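PDB 1J2Z: acyl-[acyl-carrier-protein]--UDP-N-acetylglucosamine O-acyltransferase, which catalyses transfer of an (R)-3-hydroxyacyl chain from acyl carrier protein to UDP-N-acetylglucosamine, the first step in making the lipid A anchor of lipopolysaccharide. Local coordinates for residues Val20-Gly23 against Glu24-Ile28; Val38-His41 against Asn42-Leu46; Thr50-Gly53 against Lys54-Ile58; Leu80-Gly83 against Glu84-Ile88; Cys123-Gly126 against Ser127-Leu131. All coordinates share one frame; numbering follows the deposited sequence.

Interaction 1. Residues Val20-Gly23 against Glu24-Ile28; sequences VEIG and EFCVI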
loop_
_atom_site.group_PDB
_atom_site.type_symbol
_atom_site.label_atom_id
_atom_site.label_comp_id
_atom_site.label_asym_id
_atom_site.label_seq_id
_atom_site.Cartn_x
_atom_site.Cartn_y
_atom_site.Cartn_z
ATOM N N VAL A 20 16.578 -17.546 -21.293
ATOM C CA VAL A 20 15.509 -17.114 -20.394
ATOM C C VAL A 20 15.236 -18.097 -19.252
ATOM O O VAL A 20 15.134 -19.298 -19.466
ATOM C CB VAL A 20 14.186 -16.884 -21.161
ATOM C CG1 VAL A 20 13.066 -16.519 -20.186
ATOM C CG2 VAL A 20 14.373 -15.775 -22.186
ATOM N N GLU A 21 15.122 -17.569 -18.040
ATOM C CA GLU A 21 14.837 -18.387 -16.869
ATOM C C GLU A 21 13.409 -18.110 -16.417
ATOM O O GLU A 21 13.009 -16.954 -16.266
ATOM C CB GLU A 21 15.803 -18.051 -15.733
ATOM C CG GLU A 21 17.254 -18.356 -16.044
ATOM C CD GLU A 21 18.172 -17.965 -14.902
ATOM O OE1 GLU A 21 17.964 -18.469 -13.778
ATOM O OE2 GLU A 21 19.093 -17.153 -15.129
ATOM N N ILE A 22 12.644 -19.174 -16.197
ATOM C CA ILE A 22 11.257 -19.037 -15.774
ATOM C C ILE A 22 11.036 -19.915 -14.546
ATOM O O ILE A 22 11.205 -21.132 -14.604
ATOM C CB ILE A 22 10.300 -19.449 -16.920
ATOM C CG1 ILE A 22 10.512 -18.517 -18.119
ATOM C CG2 ILE A 22 8.855 -19.393 -16.452
ATOM C CD1 ILE A 22 9.661 -18.853 -19.334
ATOM N N GLY A 23 10.668 -19.284 -13.434
ATOM C CA GLY A 23 10.458 -20.016 -12.197
ATOM C C GLY A 23 9.190 -20.840 -12.155
ATOM O O GLY A 23 8.412 -20.845 -13.106
ATOM N N GLU A 24 8.980 -21.530 -11.037
ATOM C CA GLU A 24 7.807 -22.382 -10.848
ATOM C C GLU A 24 6.482 -21.623 -10.937
ATOM O O GLU A 24 6.360 -20.498 -10.459
ATOM C CB GLU A 24 7.866 -23.068 -9.476
ATOM C CG GLU A 24 9.175 -23.763 -9.163
ATOM C CD GLU A 24 9.308 -25.103 -9.846
ATOM O OE1 GLU A 24 10.389 -25.711 -9.730
ATOM O OE2 GLU A 24 8.333 -25.552 -10.491
ATOM N N PHE A 25 5.493 -22.263 -11.549
ATOM C CA PHE A 25 4.148 -21.712 -11.670
ATOM C C PHE A 25 3.967 -20.370 -12.380
ATOM O O PHE A 25 2.969 -19.693 -12.153
ATOM C CB PHE A 25 3.508 -21.627 -10.275
ATOM C CG PHE A 25 3.580 -22.917 -9.496
ATOM C CD1 PHE A 25 4.176 -22.952 -8.239
ATOM C CD2 PHE A 25 3.079 -24.100 -10.034
ATOM C CE1 PHE A 25 4.278 -24.148 -7.521
ATOM C CE2 PHE A 25 3.172 -25.306 -9.330
ATOM C CZ PHE A 25 3.775 -25.329 -8.069
ATOM N N CYS A 26 4.907 -19.959 -13.222
ATOM C CA CYS A 26 4.702 -18.696 -13.925
ATOM C C CYS A 26 3.559 -18.907 -14.912
ATOM O O CYS A 26 3.335 -20.027 -15.369
ATOM C CB CYS A 26 5.958 -18.266 -14.689
ATOM S SG CYS A 26 7.240 -17.479 -13.676
ATOM N N VAL A 27 2.824 -17.842 -15.218
ATOM C CA VAL A 27 1.724 -17.915 -16.179
ATOM C C VAL A 27 2.048 -16.907 -17.273
ATOM O O VAL A 27 2.097 -15.699 -17.025
ATOM C CB VAL A 27 0.370 -17.563 -15.534
ATOM C CG1 VAL A 27 -0.746 -17.642 -16.583
ATOM C CG2 VAL A 27 0.080 -18.530 -14.395
ATOM N N ILE A 28 2.284 -17.419 -18.479
ATOM C CA ILE A 28 2.659 -16.593 -19.619
ATOM C C ILE A 28 1.669 -16.705 -20.778
ATOM O O ILE A 28 1.536 -17.766 -21.390
ATOM C CB ILE A 28 4.082 -16.987 -20.075
ATOM C CG1 ILE A 28 5.041 -16.801 -18.892
ATOM C CG2 ILE A 28 4.515 -16.165 -21.287
ATOM C CD1 ILE A 28 6.466 -17.215 -19.170
#
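Gly23 and Cys26 are the ends of a type II beta turn that swings the chain from strand 21-22 into strand 27-28. Glu24 and Phe25 occupy its two corners, Phe25 with the positive phi (59°) that the second corner of such a turn requires. No hydrogen bond closes the turn. Gly23 O lies 3.6 Å from Cys26 SG, in contact only. With the sulfur anti to its own carbonyl carbon (chi1 -80°), Cys26 folds back over the start of the turn. There Cys26 CB lies 3.6 Å from Ile22 CG2, and the sulfur is scarcely farther from that methyl. Beyond the turn the gap between the strands is bridged by the longer branches: Ile22 and Ile28 extend toward each other tip to tip, their CD1 methyls 3.6 Å apart. Ile22, Cys26 and Ile28 thus line the inner side of the corner. Glu24 bends outward at chi2, and its OE2 is hydrogen-bonded to Thr7 OG1. The Phe25 ring also points outward, into the trimer, where it makes T-shaped stacks with Phe25 of the second subunit and Phe25 of the third. This is one corner of a coil of the left-handed parallel beta helix, joining two of its sheets. Strand 21-22 pairs with strand 39-40 of the next coil, Ile10 of strand 9-10 touches both isoleucines, and Leu34 of strand 33-34 approaches Ile28 from the third face.

Interaction 2. Residues Val38-His41 against Asn42-Leu46; sequences VKLH and NNVTL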
loop_
_atom_site.group_PDB
_atom_site.type_symbol
_atom_site.label_atom_id
_atom_site.label_comp_id
_atom_site.label_asym_id
_atom_site.label_seq_id
_atom_site.Cartn_x
_atom_site.Cartn_y
_atom_site.Cartn_z
ATOM N N VAL A 38 16.255 -12.847 -19.795
ATOM C CA VAL A 38 15.197 -12.483 -18.856
ATOM C C VAL A 38 15.069 -13.534 -17.763
ATOM O O VAL A 38 15.128 -14.734 -18.037
ATOM C CB VAL A 38 13.824 -12.352 -19.557
ATOM C CG1 VAL A 38 12.690 -12.420 -18.518
ATOM C CG2 VAL A 38 13.755 -11.037 -20.321
ATOM N N LYS A 39 14.900 -13.082 -16.523
ATOM C CA LYS A 39 14.737 -14.003 -15.408
ATOM C C LYS A 39 13.435 -13.760 -14.654
ATOM O O LYS A 39 13.232 -12.704 -14.055
ATOM C CB LYS A 39 15.909 -13.907 -14.423
ATOM C CG LYS A 39 15.732 -14.834 -13.222
ATOM C CD LYS A 39 16.925 -14.816 -12.269
ATOM C CE LYS A 39 16.698 -15.777 -11.108
ATOM N NZ LYS A 39 17.902 -15.914 -10.245
ATOM N N LEU A 40 12.554 -14.751 -14.689
ATOM C CA LEU A 40 11.286 -14.663 -13.994
ATOM C C LEU A 40 11.364 -15.593 -12.804
ATOM O O LEU A 40 11.668 -16.774 -12.959
ATOM C CB LEU A 40 10.134 -15.123 -14.890
ATOM C CG LEU A 40 9.909 -14.420 -16.226
ATOM C CD1 LEU A 40 8.659 -14.994 -16.877
ATOM C CD2 LEU A 40 9.762 -12.924 -16.010
ATOM N N HIS A 41 11.103 -15.070 -11.612
ATOM C CA HIS A 41 11.112 -15.925 -10.438
ATOM C C HIS A 41 9.826 -16.729 -10.484
ATOM O O HIS A 41 9.101 -16.686 -11.475
ATOM C CB HIS A 41 11.181 -15.083 -9.167
ATOM C CG HIS A 41 12.490 -14.376 -8.998
ATOM N ND1 HIS A 41 13.267 -14.507 -7.867
ATOM C CD2 HIS A 41 13.171 -13.552 -9.828
ATOM C CE1 HIS A 41 14.372 -13.796 -8.010
ATOM N NE2 HIS A 41 14.337 -13.207 -9.193
ATOM N N ASN A 42 9.539 -17.474 -9.428
ATOM C CA ASN A 42 8.316 -18.260 -9.409
ATOM C C ASN A 42 7.088 -17.352 -9.385
ATOM O O ASN A 42 7.148 -16.221 -8.908
ATOM C CB ASN A 42 8.289 -19.157 -8.169
ATOM C CG ASN A 42 8.173 -18.361 -6.876
ATOM O OD1 ASN A 42 7.075 -18.169 -6.339
ATOM N ND2 ASN A 42 9.304 -17.878 -6.382
ATOM N N ASN A 43 5.986 -17.855 -9.927
ATOM C CA ASN A 43 4.713 -17.145 -9.902
ATOM C C ASN A 43 4.619 -15.740 -10.493
ATOM O O ASN A 43 3.993 -14.856 -9.901
ATOM C CB ASN A 43 4.201 -17.112 -8.461
ATOM C CG ASN A 43 3.823 -18.489 -7.947
ATOM O OD1 ASN A 43 2.780 -19.033 -8.309
ATOM N ND2 ASN A 43 4.674 -19.062 -7.112
ATOM N N VAL A 44 5.244 -15.520 -11.642
ATOM C CA VAL A 44 5.122 -14.223 -12.293
ATOM C C VAL A 44 3.991 -14.379 -13.316
ATOM O O VAL A 44 3.903 -15.402 -14.003
ATOM C CB VAL A 44 6.418 -13.812 -13.034
ATOM C CG1 VAL A 44 6.157 -12.572 -13.888
ATOM C CG2 VAL A 44 7.531 -13.524 -12.029
ATOM N N THR A 45 3.109 -13.387 -13.401
ATOM C CA THR A 45 2.021 -13.449 -14.367
ATOM C C THR A 45 2.243 -12.418 -15.469
ATOM O O THR A 45 2.320 -11.222 -15.201
ATOM C CB THR A 45 0.654 -13.167 -13.718
ATOM O OG1 THR A 45 0.350 -14.196 -12.770
ATOM C CG2 THR A 45 -0.441 -13.121 -14.780
ATOM N N LEU A 46 2.346 -12.892 -16.706
ATOM C CA LEU A 46 2.543 -12.014 -17.851
ATOM C C LEU A 46 1.401 -12.252 -18.837
ATOM O O LEU A 46 1.269 -13.342 -19.389
ATOM C CB LEU A 46 3.891 -12.317 -18.515
ATOM C CG LEU A 46 5.122 -12.249 -17.605
ATOM C CD1 LEU A 46 6.379 -12.591 -18.399
ATOM C CD2 LEU A 46 5.239 -10.855 -17.014
#
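Leu40 and Leu46 meet inside the left-handed beta helix, reaching from two of its faces across the corner formed by His41, Asn42 and Asn43. Followed outward from the backbone, Leu40 first offers CB to Val44, whose CG2 is 4.2 Å from Leu40 CB. Its CG stands anti to the carbonyl carbon (chi1 -58°), which sends the two methyls into the core. Leu40 CD1 runs on to Leu46 CD1, tip to tip at 3.6 Å. Leu40 CD2, the other branch, reaches both Leu46 CD1 and Val44 CG1, so the end of this leucine is shared between two neighbours. Val44 crosses it at about a right angle and spreads its own branches over different partners: CG1 goes to the leucine, while Val44 CG2 covers the corner carbonyl at 3.6 Å from His41 O. Leu34 on the third face touches both leucines, and Ile58 of the following coil packs on Leu40 and Val44. The polar side chains lie on the outside of the corner. The His41 ring stacks on Phe59, and His41 NE2 is hydrogen-bonded to Glu57 OE1. Asn42 and Asn43 face the trimer interface, where Asn42 OD1 has two partners, one being Thr45 OG1 of the second subunit. The other is Asn43 ND2, 2.7 Å from Asn42 OD1; the bond is nearly straight (166°), meets a lone pair in the carbonyl plane and lies almost within the amide plane of Asn43.

Interaction 3. Residues Thr50-Gly53 against Lys54-Ile58; sequences TFVG and KNTEI
Gly53, Val52 and Lys54 give up most surface where the chain turns between strand 49-52 and strand 57-58, and Gly53 sits at the middle of it. It opens a type II beta turn that ends at Thr56, with Asn55 taking the positive phi of the second corner. Gly53 O accepts the closing bond from Thr56 N at 3.2 Å. Val52, just before the turn, uses a single branch. At chi1 178° its CG1 lies opposite the backbone nitrogen and meets Thr56 CG2 at 3.8 Å, the two side chains crossing at about a right angle. The same Val52 methyl, CG1, is the nearest approach to Ile58 CD1, a looser 4.3 Å. Lys54 is the first corner of the turn, and its side chain leaves the contact at once. The chain runs straight until the last torsion, where it bends and brings NZ to a salt bridge with Asp35 of the preceding coil. Thr56 divides its two branches: the methyl joins the apolar inside of the beta helix, whereas OG1 hydrogen-bonds both Gly83 O and Asn86 N of the following coil. Asn86 N can only donate, so the threonine hydroxyl hydrogen is left for Gly83 O. The chemistry of the corner implies two separate ties: a backbone bond within the turn, and a buried hydroxyl that serves as donor and acceptor to the next coil.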
loop_
_atom_site.group_PDB
_atom_site.type_symbol
_atom_site.label_atom_id
_atom_site.label_comp_id
_atom_site.label_asym_id
_atom_site.label_seq_id
_atom_site.Cartn_x
_atom_site.Cartn_y
_atom_site.Cartn_z
ATOM N N THR A 50 2.724 -8.027 -24.192
ATOM C CA THR A 50 3.827 -7.558 -23.377
ATOM C C THR A 50 5.207 -8.016 -23.835
ATOM O O THR A 50 5.429 -9.200 -24.101
ATOM C CB THR A 50 3.616 -8.027 -21.927
ATOM O OG1 THR A 50 2.287 -7.678 -21.507
ATOM C CG2 THR A 50 4.630 -7.383 -20.997
ATOM N N PHE A 51 6.128 -7.061 -23.917
ATOM C CA PHE A 51 7.503 -7.337 -24.307
ATOM C C PHE A 51 8.381 -7.020 -23.100
ATOM O O PHE A 51 8.244 -5.953 -22.493
ATOM C CB PHE A 51 7.930 -6.446 -25.480
ATOM C CG PHE A 51 9.375 -6.615 -25.870
ATOM C CD1 PHE A 51 9.767 -7.642 -26.725
ATOM C CD2 PHE A 51 10.353 -5.773 -25.347
ATOM C CE1 PHE A 51 11.111 -7.829 -27.049
ATOM C CE2 PHE A 51 11.703 -5.954 -25.664
ATOM C CZ PHE A 51 12.080 -6.985 -26.518
ATOM N N VAL A 52 9.269 -7.947 -22.755
ATOM C CA VAL A 52 10.186 -7.779 -21.629
ATOM C C VAL A 52 11.620 -7.857 -22.170
ATOM O O VAL A 52 12.059 -8.908 -22.651
ATOM C CB VAL A 52 9.964 -8.879 -20.566
ATOM C CG1 VAL A 52 10.966 -8.723 -19.434
ATOM C CG2 VAL A 52 8.545 -8.784 -20.005
ATOM N N GLY A 53 12.329 -6.730 -22.086
ATOM C CA GLY A 53 13.690 -6.621 -22.592
ATOM C C GLY A 53 14.784 -7.456 -21.950
ATOM O O GLY A 53 14.637 -7.960 -20.836
ATOM N N LYS A 54 15.900 -7.572 -22.669
ATOM C CA LYS A 54 17.055 -8.354 -22.235
ATOM C C LYS A 54 17.498 -8.137 -20.797
ATOM O O LYS A 54 17.614 -7.003 -20.328
ATOM C CB LYS A 54 18.269 -8.088 -23.144
ATOM C CG LYS A 54 18.083 -8.430 -24.621
ATOM C CD LYS A 54 19.398 -8.234 -25.392
ATOM C CE LYS A 54 19.264 -8.601 -26.870
ATOM N NZ LYS A 54 18.417 -7.632 -27.621
ATOM N N ASN A 55 17.753 -9.252 -20.121
ATOM C CA ASN A 55 18.246 -9.275 -18.755
ATOM C C ASN A 55 17.338 -8.706 -17.672
ATOM O O ASN A 55 17.764 -8.543 -16.530
ATOM C CB ASN A 55 19.610 -8.586 -18.702
ATOM C CG ASN A 55 20.621 -9.239 -19.625
ATOM O OD1 ASN A 55 20.891 -10.432 -19.517
ATOM N ND2 ASN A 55 21.179 -8.460 -20.542
ATOM N N THR A 56 16.093 -8.400 -18.006
ATOM C CA THR A 56 15.206 -7.883 -16.974
ATOM C C THR A 56 14.834 -9.030 -16.037
ATOM O O THR A 56 14.646 -10.165 -16.480
ATOM C CB THR A 56 13.952 -7.241 -17.591
ATOM O OG1 THR A 56 14.303 -5.950 -18.101
ATOM C CG2 THR A 56 12.840 -7.094 -16.555
ATOM N N GLU A 57 14.765 -8.738 -14.741
ATOM C CA GLU A 57 14.424 -9.752 -13.747
ATOM C C GLU A 57 13.162 -9.328 -13.008
ATOM O O GLU A 57 13.047 -8.185 -12.568
ATOM C CB GLU A 57 15.580 -9.930 -12.759
ATOM C CG GLU A 57 15.365 -11.027 -11.726
ATOM C CD GLU A 57 16.563 -11.188 -10.798
ATOM O OE1 GLU A 57 16.550 -12.111 -9.965
ATOM O OE2 GLU A 57 17.515 -10.388 -10.901
ATOM N N ILE A 58 12.217 -10.255 -12.882
ATOM C CA ILE A 58 10.945 -9.975 -12.230
ATOM C C ILE A 58 10.706 -10.952 -11.083
ATOM O O ILE A 58 10.766 -12.168 -11.271
ATOM C CB ILE A 58 9.803 -10.078 -13.253
ATOM C CG1 ILE A 58 10.101 -9.135 -14.426
ATOM C CG2 ILE A 58 8.467 -9.751 -12.590
ATOM C CD1 ILE A 58 9.150 -9.263 -15.591
#

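Interaction 4. Residues Leu80-Gly83 against Glu84-Ile88; sequences LIIG and EDNLI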
loop_
_atom_site.group_PDB
_atom_site.type_symbol
_atom_site.label_atom_id
_atom_site.label_comp_id
_atom_site.label_asym_id
_atom_site.label_seq_id
_atom_site.Cartn_x
_atom_site.Cartn_y
_atom_site.Cartn_z
ATOM N N LEU A 80 2.407 -3.362 -23.612
ATOM C CA LEU A 80 3.199 -3.038 -22.431
ATOM C C LEU A 80 4.605 -3.370 -22.912
ATOM O O LEU A 80 4.882 -4.513 -23.276
ATOM C CB LEU A 80 2.835 -3.937 -21.248
ATOM C CG LEU A 80 3.188 -3.417 -19.846
ATOM C CD1 LEU A 80 3.234 -4.586 -18.866
ATOM C CD2 LEU A 80 4.517 -2.690 -19.852
ATOM N N ILE A 81 5.485 -2.377 -22.932
ATOM C CA ILE A 81 6.847 -2.593 -23.405
ATOM C C ILE A 81 7.862 -2.247 -22.317
ATOM O O ILE A 81 7.939 -1.107 -21.864
ATOM C CB ILE A 81 7.113 -1.743 -24.670
ATOM C CG1 ILE A 81 6.050 -2.066 -25.727
ATOM C CG2 ILE A 81 8.515 -2.024 -25.213
ATOM C CD1 ILE A 81 6.006 -1.095 -26.889
ATOM N N ILE A 82 8.635 -3.248 -21.904
ATOM C CA ILE A 82 9.636 -3.076 -20.854
ATOM C C ILE A 82 11.042 -3.240 -21.425
ATOM O O ILE A 82 11.302 -4.154 -22.213
ATOM C CB ILE A 82 9.400 -4.098 -19.711
ATOM C CG1 ILE A 82 8.050 -3.808 -19.043
ATOM C CG2 ILE A 82 10.514 -4.014 -18.678
ATOM C CD1 ILE A 82 7.571 -4.900 -18.094
ATOM N N GLY A 83 11.938 -2.350 -21.008
ATOM C CA GLY A 83 13.305 -2.367 -21.493
ATOM C C GLY A 83 14.239 -3.406 -20.905
ATOM O O GLY A 83 13.811 -4.431 -20.370
ATOM N N GLU A 84 15.532 -3.110 -20.996
ATOM C CA GLU A 84 16.585 -4.001 -20.529
ATOM C C GLU A 84 17.140 -3.698 -19.136
ATOM O O GLU A 84 17.100 -2.565 -18.659
ATOM C CB GLU A 84 17.744 -3.978 -21.531
ATOM C CG GLU A 84 17.363 -4.409 -22.942
ATOM C CD GLU A 84 18.537 -4.364 -23.910
ATOM O OE1 GLU A 84 19.694 -4.506 -23.463
ATOM O OE2 GLU A 84 18.300 -4.207 -25.126
ATOM N N ASP A 85 17.668 -4.738 -18.501
ATOM C CA ASP A 85 18.281 -4.630 -17.187
ATOM C C ASP A 85 17.398 -4.019 -16.112
ATOM O O ASP A 85 17.878 -3.294 -15.244
ATOM C CB ASP A 85 19.582 -3.837 -17.297
ATOM C CG ASP A 85 20.574 -4.488 -18.236
ATOM O OD1 ASP A 85 20.925 -5.662 -18.006
ATOM O OD2 ASP A 85 21.004 -3.827 -19.203
ATOM N N ASN A 86 16.107 -4.309 -16.162
ATOM C CA ASN A 86 15.204 -3.783 -15.158
ATOM C C ASN A 86 15.043 -4.760 -14.003
ATOM O O ASN A 86 15.248 -5.966 -14.153
ATOM C CB ASN A 86 13.837 -3.490 -15.773
ATOM C CG ASN A 86 13.872 -2.305 -16.713
ATOM O OD1 ASN A 86 14.175 -1.188 -16.300
ATOM N ND2 ASN A 86 13.569 -2.543 -17.981
ATOM N N LEU A 87 14.698 -4.217 -12.843
ATOM C CA LEU A 87 14.452 -5.015 -11.649
ATOM C C LEU A 87 13.024 -4.672 -11.251
ATOM O O LEU A 87 12.723 -3.519 -10.939
ATOM C CB LEU A 87 15.416 -4.625 -10.526
ATOM C CG LEU A 87 16.867 -5.090 -10.667
ATOM C CD1 LEU A 87 17.751 -4.402 -9.622
ATOM C CD2 LEU A 87 16.918 -6.598 -10.508
ATOM N N ILE A 88 12.140 -5.660 -11.295
ATOM C CA ILE A 88 10.747 -5.435 -10.934
ATOM C C ILE A 88 10.428 -6.364 -9.776
ATOM O O ILE A 88 10.392 -7.585 -9.933
ATOM C CB ILE A 88 9.817 -5.701 -12.138
ATOM C CG1 ILE A 88 10.158 -4.712 -13.262
ATOM C CG2 ILE A 88 8.358 -5.561 -11.719
ATOM C CD1 ILE A 88 9.373 -4.916 -14.547
#
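Asn86 lies against Ile82 at a corner of the left-handed beta helix, where the chain passes from strand 79-82 to strand 87-88. Its amide nitrogen does the touching: Asn86 ND2 is 3.5 Å from Ile82 CG2, the methyl branch that stands anti to the isoleucine backbone N. The same nitrogen hangs over the peptide that begins the turn, with Asn86 ND2 3.1 Å from Gly83 O. Deeper in the core, Ile82 and Ile88 extend toward each other from two faces of the coil, tip to tip, their CD1 atoms 4.0 Å apart. On the outer side Glu84 runs away from the turn with its chain extended beyond CG. Asp85, at the tip of the corner, has a positive phi (55°), which lets the chain bend there from one face to the next.

The second shell belongs largely to the next coil. Asn86 is gripped through both ends of its amide, OD1 by Asn111 N and ND2 by Gly108 O, which fixes its rotation and so the place of the nitrogen beside Ile82. Leu64 of the third face backs Ile82, and Ile58 of the previous coil packs on Ile88. The turn backbone has a tie of its own to the next coil: Glu84 N donates a hydrogen bond to the carboxylate oxygen Asp109 OD1.

Interaction 5. Residues Cys123-Gly126 against Ser127-Leu131; sequences CVIG and SHCIL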
loop_
_atom_site.group_PDB
_atom_site.type_symbol
_atom_site.label_atom_id
_atom_site.label_comp_id
_atom_site.label_asym_id
_atom_site.label_seq_id
_atom_site.Cartn_x
_atom_site.Cartn_y
_atom_site.Cartn_z
ATOM N N CYS A 123 1.414 5.027 -19.151
ATOM C CA CYS A 123 2.514 5.717 -18.497
ATOM C C CYS A 123 3.793 5.486 -19.292
ATOM O O CYS A 123 3.922 4.506 -20.029
ATOM C CB CYS A 123 2.711 5.217 -17.065
ATOM S SG CYS A 123 1.450 5.800 -15.885
ATOM N N VAL A 124 4.734 6.403 -19.143
ATOM C CA VAL A 124 6.006 6.302 -19.827
ATOM C C VAL A 124 7.098 6.564 -18.808
ATOM O O VAL A 124 7.168 7.643 -18.230
ATOM C CB VAL A 124 6.125 7.339 -20.968
ATOM C CG1 VAL A 124 7.531 7.312 -21.549
ATOM C CG2 VAL A 124 5.107 7.033 -22.057
ATOM N N ILE A 125 7.938 5.559 -18.588
ATOM C CA ILE A 125 9.046 5.672 -17.655
ATOM C C ILE A 125 10.325 5.513 -18.464
ATOM O O ILE A 125 10.400 4.653 -19.345
ATOM C CB ILE A 125 8.976 4.569 -16.574
ATOM C CG1 ILE A 125 7.729 4.772 -15.709
ATOM C CG2 ILE A 125 10.234 4.593 -15.717
ATOM C CD1 ILE A 125 7.492 3.662 -14.701
ATOM N N GLY A 126 11.319 6.345 -18.168
ATOM C CA GLY A 126 12.583 6.286 -18.882
ATOM C C GLY A 126 13.553 5.244 -18.350
ATOM O O GLY A 126 13.180 4.089 -18.127
ATOM N N SER A 127 14.802 5.654 -18.147
ATOM C CA SER A 127 15.843 4.753 -17.658
ATOM C C SER A 127 16.518 5.272 -16.387
ATOM O O SER A 127 16.439 6.457 -16.074
ATOM C CB SER A 127 16.900 4.548 -18.749
ATOM O OG SER A 127 16.345 3.928 -19.900
ATOM N N HIS A 128 17.181 4.372 -15.665
ATOM C CA HIS A 128 17.888 4.717 -14.430
ATOM C C HIS A 128 16.980 5.294 -13.351
ATOM O O HIS A 128 17.423 6.083 -12.523
ATOM C CB HIS A 128 19.014 5.714 -14.729
ATOM C CG HIS A 128 20.012 5.210 -15.724
ATOM N ND1 HIS A 128 20.933 4.230 -15.422
ATOM C CD2 HIS A 128 20.197 5.512 -17.030
ATOM C CE1 HIS A 128 21.640 3.948 -16.500
ATOM N NE2 HIS A 128 21.214 4.712 -17.490
ATOM N N CYS A 129 15.712 4.899 -13.356
ATOM C CA CYS A 129 14.764 5.392 -12.363
ATOM C C CYS A 129 14.590 4.421 -11.207
ATOM O O CYS A 129 14.877 3.228 -11.326
ATOM C CB CYS A 129 13.393 5.631 -12.999
ATOM S SG CYS A 129 13.318 7.003 -14.168
ATOM N N ILE A 130 14.106 4.943 -10.086
ATOM C CA ILE A 130 13.853 4.121 -8.919
ATOM C C ILE A 130 12.518 4.524 -8.302
ATOM O O ILE A 130 12.328 5.676 -7.910
ATOM C CB ILE A 130 14.966 4.275 -7.856
ATOM C CG1 ILE A 130 16.285 3.714 -8.393
ATOM C CG2 ILE A 130 14.568 3.541 -6.583
ATOM C CD1 ILE A 130 17.465 3.939 -7.462
ATOM N N LEU A 131 11.586 3.576 -8.251
ATOM C CA LEU A 131 10.282 3.823 -7.652
ATOM C C LEU A 131 10.227 2.923 -6.427
ATOM O O LEU A 131 10.259 1.697 -6.554
ATOM C CB LEU A 131 9.141 3.465 -8.617
ATOM C CG LEU A 131 9.111 4.032 -10.045
ATOM C CD1 LEU A 131 7.684 3.953 -10.583
ATOM C CD2 LEU A 131 9.576 5.464 -10.065
#
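Ile125 and Cys129 flank the corner that carries strand 124-125 into strand 130-131, a turn through Gly126, Ser127 and His128 in which His128 alone has positive phi (60°) and no hydrogen bond crosses. It lies in the hexapeptide-repeat region of the left-handed beta helix, and the apolar residues Ile125 and Leu131, six positions apart, occupy equivalent places on two successive faces. Both branches of the isoleucine take part. Ile125 CG2 faces the sulfur, 4.2 Å from Cys129 SG. The longer branch, CG1 anti to the carbonyl carbon (chi1 -65°), carries Ile125 CD1 inward until it meets Leu131 CD1 tip to tip at 4.1 Å. Leu137 on the third face touches both residues, so that one side chain from each face meets in the core of the coil, and Ile143 of the next coil packs on Ile125 and Cys129. The contact is thus part of the hydrophobic filling of the prism; it stands back from the substrate site, with the Ile125 side chain about 12 Å from that of His121, which probably binds substrate, as in related enzymes. The outer edge of the turn is polar. Bonds to the previous coil run through Asn111, whose ND2 reaches Gly126 O while its OD1 takes Cys129 N; toward the following coil, Ser127 N is bonded to Asp145 OD1. The serine side chain folds back over the preceding peptide, Ser127 OG 3.5 Å from Gly126 C, and accepts a hydrogen bond from Asp109 N.

How the interactions relate
From the N terminus the five contacts follow in series, each closing one short corner; none nest or cross. Interactions 1 and 2 turn at one edge of the prism, from the sheet holding strands 21-22 and 39-40 into that holding 27-28 and 45-46, and stack as adjacent coils. Interactions 3, 4 and 5 turn at another edge, from the sheet of strands 49-52, 79-82 and 124-125 into that of 57-58, 87-88 and 130-131. Strand 57-58, ending interaction 3, pairs with strand 39-40, beginning interaction 2, so their shared sheet joins the two edges. Interactions 3 and 4 are adjacent coils; one coil separates 4 from 5. Interactions 1 and 2 also face the trimer.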